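Long-range contacts in fucolectin-related protein (Streptococcus pneumoniae, PDB 2WMF), which probably hydrolyses glycosidic bonds in host blood-group carbohydrate antigens, as a member of glycoside hydrolase family 98: residues E272-M277 and T463-A468; M363-N368 and Y432-N437. All coordinates share one frame; numbering follows the deposited sequence.

Overall arrangement
The two contacts have centres about 9 Å apart, on the same side of the chain's centre. Contact 1 joins helix 272-283, which follows the seventh strand of the eight-stranded parallel barrel, to the start of strand 467-472 in the C-terminal β-sandwich. Contact 2 joins loop 363-368 to the end of strand 430-434. These two strands are antiparallel neighbours in one sheet. In sequence, both segments of contact 2 fall between those of contact 1. The helix is also shared, because Leu365 packs on Met277 and Tyr434 OH bonds Asn281. Together the contacts bring two inner strands of the sheet, and loop 363-368, against one barrel helix.

Contact 1 of 2, residues E272-M277 and T463-A468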
loop_
_atom_site.group_PDB
_atom_site.type_symbol
_atom_site.label_atom_id
_atom_site.label_comp_id
_atom_site.label_asym_id
_atom_site.label_seq_id
_atom_site.Cartn_x
_atom_site.Cartn_y
_atom_site.Cartn_z
ATOM N N GLU A 272 -4.250 -3.525 -12.051
ATOM C CA GLU A 272 -3.170 -4.244 -11.321
ATOM C C GLU A 272 -1.986 -3.339 -10.995
ATOM O O GLU A 272 -1.502 -3.301 -9.860
ATOM C CB GLU A 272 -2.701 -5.468 -12.120
ATOM C CG GLU A 272 -3.760 -6.596 -12.207
ATOM C CD GLU A 272 -4.752 -6.537 -13.334
ATOM O OE1 GLU A 272 -4.992 -5.434 -13.931
ATOM O OE2 GLU A 272 -5.305 -7.644 -13.636
ATOM N N SER A 273 -1.514 -2.610 -11.983
ATOM C CA SER A 273 -0.368 -1.709 -11.757
ATOM C C SER A 273 -0.730 -0.565 -10.812
ATOM O O SER A 273 0.135 -0.000 -10.127
ATOM C CB SER A 273 0.128 -1.139 -13.071
ATOM O OG SER A 273 -0.949 -0.520 -13.726
ATOM N N MET A 274 -2.010 -0.214 -10.744
ATOM C CA MET A 274 -2.408 0.844 -9.819
ATOM C C MET A 274 -2.318 0.383 -8.344
ATOM O O MET A 274 -2.063 1.201 -7.447
ATOM C CB MET A 274 -3.806 1.382 -10.125
ATOM C CG MET A 274 -4.291 2.499 -9.188
ATOM S SD MET A 274 -5.918 3.124 -9.749
ATOM C CE MET A 274 -6.421 3.964 -8.244
ATOM N N ILE A 275 -2.549 -0.900 -8.102
ATOM C CA ILE A 275 -2.309 -1.487 -6.771
ATOM C C ILE A 275 -0.819 -1.221 -6.353
ATOM O O ILE A 275 -0.512 -0.751 -5.234
ATOM C CB ILE A 275 -2.586 -2.978 -6.735
ATOM C CG1 ILE A 275 -4.062 -3.282 -7.014
ATOM C CG2 ILE A 275 -2.262 -3.567 -5.350
ATOM C CD1 ILE A 275 -4.294 -4.738 -7.393
ATOM N N ALA A 276 0.081 -1.496 -7.303
ATOM C CA ALA A 276 1.518 -1.196 -7.120
ATOM C C ALA A 276 1.817 0.289 -6.902
ATOM O O ALA A 276 2.705 0.648 -6.086
ATOM C CB ALA A 276 2.345 -1.772 -8.255
ATOM N N MET A 277 1.097 1.160 -7.607
ATOM C CA MET A 277 1.270 2.600 -7.381
ATOM C C MET A 277 0.866 3.025 -5.944
ATOM O O MET A 277 1.547 3.852 -5.300
ATOM C CB MET A 277 0.506 3.380 -8.435
ATOM C CG MET A 277 1.107 3.163 -9.842
ATOM S SD MET A 277 -0.026 3.393 -11.268
ATOM C CE MET A 277 -0.734 4.889 -10.809
ATOM N N THR A 463 1.090 6.171 -20.398
ATOM C CA THR A 463 -0.336 5.935 -20.421
ATOM C C THR A 463 -0.834 5.724 -19.002
ATOM O O THR A 463 -0.036 5.450 -18.086
ATOM C CB THR A 463 -0.737 4.724 -21.296
ATOM O OG1 THR A 463 -0.336 3.490 -20.667
ATOM C CG2 THR A 463 -0.177 4.808 -22.728
ATOM N N PRO A 464 -2.158 5.829 -18.793
ATOM C CA PRO A 464 -2.655 5.500 -17.481
ATOM C C PRO A 464 -2.222 4.129 -16.955
ATOM O O PRO A 464 -2.057 3.188 -17.715
ATOM C CB PRO A 464 -4.178 5.589 -17.641
ATOM C CG PRO A 464 -4.385 6.630 -18.745
ATOM C CD PRO A 464 -3.227 6.356 -19.695
ATOM N N HIS A 465 -2.060 4.047 -15.639
ATOM C CA HIS A 465 -1.723 2.785 -14.953
ATOM C C HIS A 465 -0.333 2.294 -15.417
ATOM O O HIS A 465 -0.102 1.099 -15.684
ATOM C CB HIS A 465 -2.827 1.745 -15.118
ATOM C CG HIS A 465 -4.178 2.347 -14.929
ATOM N ND1 HIS A 465 -5.177 2.254 -15.878
ATOM C CD2 HIS A 465 -4.665 3.112 -13.926
ATOM C CE1 HIS A 465 -6.235 2.920 -15.441
ATOM N NE2 HIS A 465 -5.946 3.469 -14.271
ATOM N N THR A 466 0.570 3.271 -15.505
ATOM C CA THR A 466 1.993 3.035 -15.770
ATOM C C THR A 466 2.804 3.691 -14.661
ATOM O O THR A 466 2.595 4.867 -14.366
ATOM C CB THR A 466 2.466 3.625 -17.149
ATOM O OG1 THR A 466 1.620 3.116 -18.176
ATOM C CG2 THR A 466 3.914 3.189 -17.455
ATOM N N TYR A 467 3.737 2.923 -14.078
ATOM C CA TYR A 467 4.721 3.466 -13.177
ATOM C C TYR A 467 6.137 3.156 -13.702
ATOM O O TYR A 467 6.354 2.254 -14.541
ATOM C CB TYR A 467 4.506 3.051 -11.729
ATOM C CG TYR A 467 4.889 1.611 -11.358
ATOM C CD1 TYR A 467 6.217 1.257 -11.109
ATOM C CD2 TYR A 467 3.939 0.596 -11.284
ATOM C CE1 TYR A 467 6.571 -0.057 -10.738
ATOM C CE2 TYR A 467 4.281 -0.715 -10.902
ATOM C CZ TYR A 467 5.604 -1.049 -10.632
ATOM O OH TYR A 467 5.940 -2.347 -10.235
ATOM N N ALA A 468 7.079 3.958 -13.189
ATOM C CA ALA A 468 8.493 3.820 -13.543
ATOM C C ALA A 468 9.351 4.158 -12.352
ATOM O O ALA A 468 8.968 5.005 -11.505
ATOM C CB ALA A 468 8.851 4.715 -14.752
#
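Met274 and His465 face each other with CA atoms 5.5 Å apart, where the first turns of helix 272-283 meet the bend that enters strand 467-472. This is a domain interface: a helix of the (β/α)8 barrel lies against the C-terminal β-sandwich. His465 has a left-handed backbone conformation (phi 64°), and its carbonyl oxygen is the polar link to the helix. Ser273 OG donates to His465 O at 2.7 Å. The hydroxyl comes from above the carbonyl plane, 45° out of it. Tyr484 O is a weak competing acceptor for the same hydroxyl proton.

The His465 ring passes beside the helix, with CD2 4.3 Å from Met274 CB. Pro464 CB lies over one ring face, toward the rim. Both ring nitrogens are bonded, ND1 to Arg485 and NE2 to the Ala438 carbonyl, which should fix the rotation of the ring.

The Tyr467 ring reaches Ser273 O, Ala276 and Met277, meeting each at a slant. It points to the helix because CG sits between the backbone N and the carbonyl carbon (chi1 75°). Met277 crosses it at an angle, with CG 3.9 Å from Tyr467 CB. Met277 SD lies 4.1 Å from His465 CA, and the bend at chi3 turns only the terminal CE, which packs on Asn435 O. The closest apolar side-chain pair is Ala276 CB and Tyr467 CE2, 3.4 Å apart.

Contact 2 of 2, residues M363-N368 and Y432-N437; sequences MPLYNN and YIYNSN
Tyr366 O is buried by this contact and has no hydrogen-bond partner in the model; it lies 3.4 Å from Ser436 CB. The contact lies where strand 430-434 of the C-terminal β-sandwich runs out into an Asx turn at Asn435. Loop 363-368 crosses this end, the touching parts running 102° apart.

The Tyr434 hydroxyl accepts a backbone N-H of the loop. Tyr434 CG lies between the backbone N and the carbonyl carbon (chi1 57°), which aims the ring at the loop. Tyr366 N donates to Tyr434 OH at 2.9 Å, nearly straight at 173°. The donor lies in the plane of the Tyr434 ring, at its edge. Tyr434 OH also bonds Asn281 OD1 on helix 272-283, so the hydroxyl links strand, loop and barrel helix. Tyr366 CB touches Tyr434 OH, while the Tyr366 ring leads on to Asp223, which its OH bonds.

Leu365 packs beside Tyr434. Its CB lies 4.1 Å from Tyr434 CE1, and its CD1 branch reaches the backbone of the turn, 3.6 Å from Ser436 O. Within the turn, Asn437 N donates to Asn435 OD1 at 2.9 Å. A water bridges the partly exposed side: it accepts from Ser436 OG and donates to Asn367 O, each at 2.7 Å.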
loop_
_atom_site.group_PDB
_atom_site.type_symbol
_atom_site.label_atom_id
_atom_site.label_comp_id
_atom_site.label_asym_id
_atom_site.label_seq_id
_atom_site.Cartn_x
_atom_site.Cartn_y
_atom_site.Cartn_z
ATOM N N MET A 363 -9.303 9.392 -3.501
ATOM C CA MET A 363 -8.512 8.392 -4.193
ATOM C C MET A 363 -7.017 8.561 -3.881
ATOM O O MET A 363 -6.584 9.603 -3.414
ATOM C CB MET A 363 -8.745 8.526 -5.703
ATOM C CG MET A 363 -10.190 8.157 -6.073
ATOM S SD MET A 363 -10.454 6.384 -5.961
ATOM C CE MET A 363 -9.653 5.837 -7.515
ATOM N N PRO A 364 -6.270 7.479 -4.058
ATOM C CA PRO A 364 -4.932 7.450 -3.456
ATOM C C PRO A 364 -3.825 8.099 -4.255
ATOM O O PRO A 364 -2.759 8.398 -3.679
ATOM C CB PRO A 364 -4.660 5.929 -3.333
ATOM C CG PRO A 364 -5.447 5.326 -4.450
ATOM C CD PRO A 364 -6.680 6.150 -4.531
ATOM N N LEU A 365 -3.994 8.281 -5.571
ATOM C CA LEU A 365 -2.838 8.700 -6.372
ATOM C C LEU A 365 -2.503 10.171 -6.095
ATOM O O LEU A 365 -3.382 10.996 -5.937
ATOM C CB LEU A 365 -3.043 8.449 -7.874
ATOM C CG LEU A 365 -3.452 7.037 -8.289
ATOM C CD1 LEU A 365 -3.667 6.928 -9.832
ATOM C CD2 LEU A 365 -2.427 6.000 -7.753
ATOM N N TYR A 366 -1.198 10.458 -6.024
ATOM C CA TYR A 366 -0.737 11.842 -5.856
ATOM C C TYR A 366 -0.447 12.485 -7.234
ATOM O O TYR A 366 0.046 11.824 -8.132
ATOM C CB TYR A 366 0.533 11.875 -5.017
ATOM C CG TYR A 366 0.253 11.508 -3.575
ATOM C CD1 TYR A 366 -0.784 12.138 -2.878
ATOM C CD2 TYR A 366 0.965 10.488 -2.919
ATOM C CE1 TYR A 366 -1.051 11.819 -1.549
ATOM C CE2 TYR A 366 0.700 10.171 -1.580
ATOM C CZ TYR A 366 -0.306 10.837 -0.891
ATOM O OH TYR A 366 -0.574 10.546 0.442
ATOM N N ASN A 367 -0.693 13.781 -7.376
ATOM C CA ASN A 367 -0.392 14.426 -8.661
ATOM C C ASN A 367 1.079 14.826 -8.790
ATOM O O ASN A 367 1.636 14.870 -9.865
ATOM C CB ASN A 367 -1.225 15.663 -8.803
ATOM C CG ASN A 367 -2.702 15.369 -8.732
ATOM O OD1 ASN A 367 -3.357 15.096 -9.778
ATOM N ND2 ASN A 367 -3.241 15.399 -7.539
ATOM N N ASN A 368 1.668 15.139 -7.640
ATOM C CA ASN A 368 2.975 15.813 -7.549
ATOM C C ASN A 368 3.806 15.090 -6.487
ATOM O O ASN A 368 3.271 14.811 -5.402
ATOM C CB ASN A 368 2.703 17.276 -7.111
ATOM C CG ASN A 368 3.803 18.232 -7.451
ATOM O OD1 ASN A 368 4.932 17.845 -7.748
ATOM N ND2 ASN A 368 3.447 19.536 -7.463
ATOM N N TYR A 432 10.928 8.267 -8.790
ATOM C CA TYR A 432 9.740 7.409 -8.689
ATOM C C TYR A 432 8.592 8.158 -9.419
ATOM O O TYR A 432 8.288 9.310 -9.094
ATOM C CB TYR A 432 9.370 7.117 -7.223
ATOM C CG TYR A 432 10.278 6.066 -6.651
ATOM C CD1 TYR A 432 9.890 4.734 -6.677
ATOM C CD2 TYR A 432 11.576 6.367 -6.230
ATOM C CE1 TYR A 432 10.742 3.715 -6.286
ATOM C CE2 TYR A 432 12.471 5.339 -5.815
ATOM C CZ TYR A 432 12.065 4.020 -5.842
ATOM O OH TYR A 432 12.938 3.012 -5.460
ATOM N N ILE A 433 7.975 7.493 -10.394
ATOM C CA ILE A 433 7.140 8.146 -11.390
ATOM C C ILE A 433 5.854 7.343 -11.637
ATOM O O ILE A 433 5.887 6.111 -11.692
ATOM C CB ILE A 433 7.894 8.218 -12.742
ATOM C CG1 ILE A 433 9.240 8.931 -12.580
ATOM C CG2 ILE A 433 7.050 8.836 -13.826
ATOM C CD1 ILE A 433 10.346 8.222 -13.300
ATOM N N TYR A 434 4.745 8.042 -11.847
ATOM C CA TYR A 434 3.542 7.426 -12.408
ATOM C C TYR A 434 2.606 8.428 -13.071
ATOM O O TYR A 434 2.674 9.629 -12.853
ATOM C CB TYR A 434 2.806 6.534 -11.414
ATOM C CG TYR A 434 2.316 7.078 -10.080
ATOM C CD1 TYR A 434 1.357 8.099 -10.010
ATOM C CD2 TYR A 434 2.776 6.534 -8.852
ATOM C CE1 TYR A 434 0.909 8.587 -8.785
ATOM C CE2 TYR A 434 2.293 6.983 -7.630
ATOM C CZ TYR A 434 1.348 8.001 -7.580
ATOM O OH TYR A 434 0.837 8.428 -6.375
ATOM N N ASN A 435 1.690 7.862 -13.873
ATOM C CA ASN A 435 0.576 8.607 -14.424
ATOM C C ASN A 435 -0.505 8.631 -13.319
ATOM O O ASN A 435 -0.882 7.569 -12.819
ATOM C CB ASN A 435 0.063 7.906 -15.686
ATOM C CG ASN A 435 -1.147 8.607 -16.318
ATOM O OD1 ASN A 435 -2.076 9.020 -15.609
ATOM N ND2 ASN A 435 -1.097 8.801 -17.654
ATOM N N SER A 436 -0.938 9.833 -12.926
ATOM C CA SER A 436 -1.829 10.028 -11.785
ATOM C C SER A 436 -3.331 9.924 -12.066
ATOM O O SER A 436 -4.142 10.191 -11.156
ATOM C CB SER A 436 -1.570 11.380 -11.109
ATOM O OG SER A 436 -1.888 12.460 -11.939
ATOM N N ASN A 437 -3.691 9.573 -13.315
ATOM C CA ASN A 437 -5.103 9.409 -13.701
ATOM C C ASN A 437 -5.667 8.023 -13.337
ATOM O O ASN A 437 -5.305 7.007 -13.944
ATOM C CB ASN A 437 -5.235 9.644 -15.208
ATOM C CG ASN A 437 -5.030 11.084 -15.612
ATOM O OD1 ASN A 437 -5.304 12.013 -14.850
ATOM N ND2 ASN A 437 -4.517 11.278 -16.847
HETATM O O HOH W 1 0.054 14.334 -12.014
#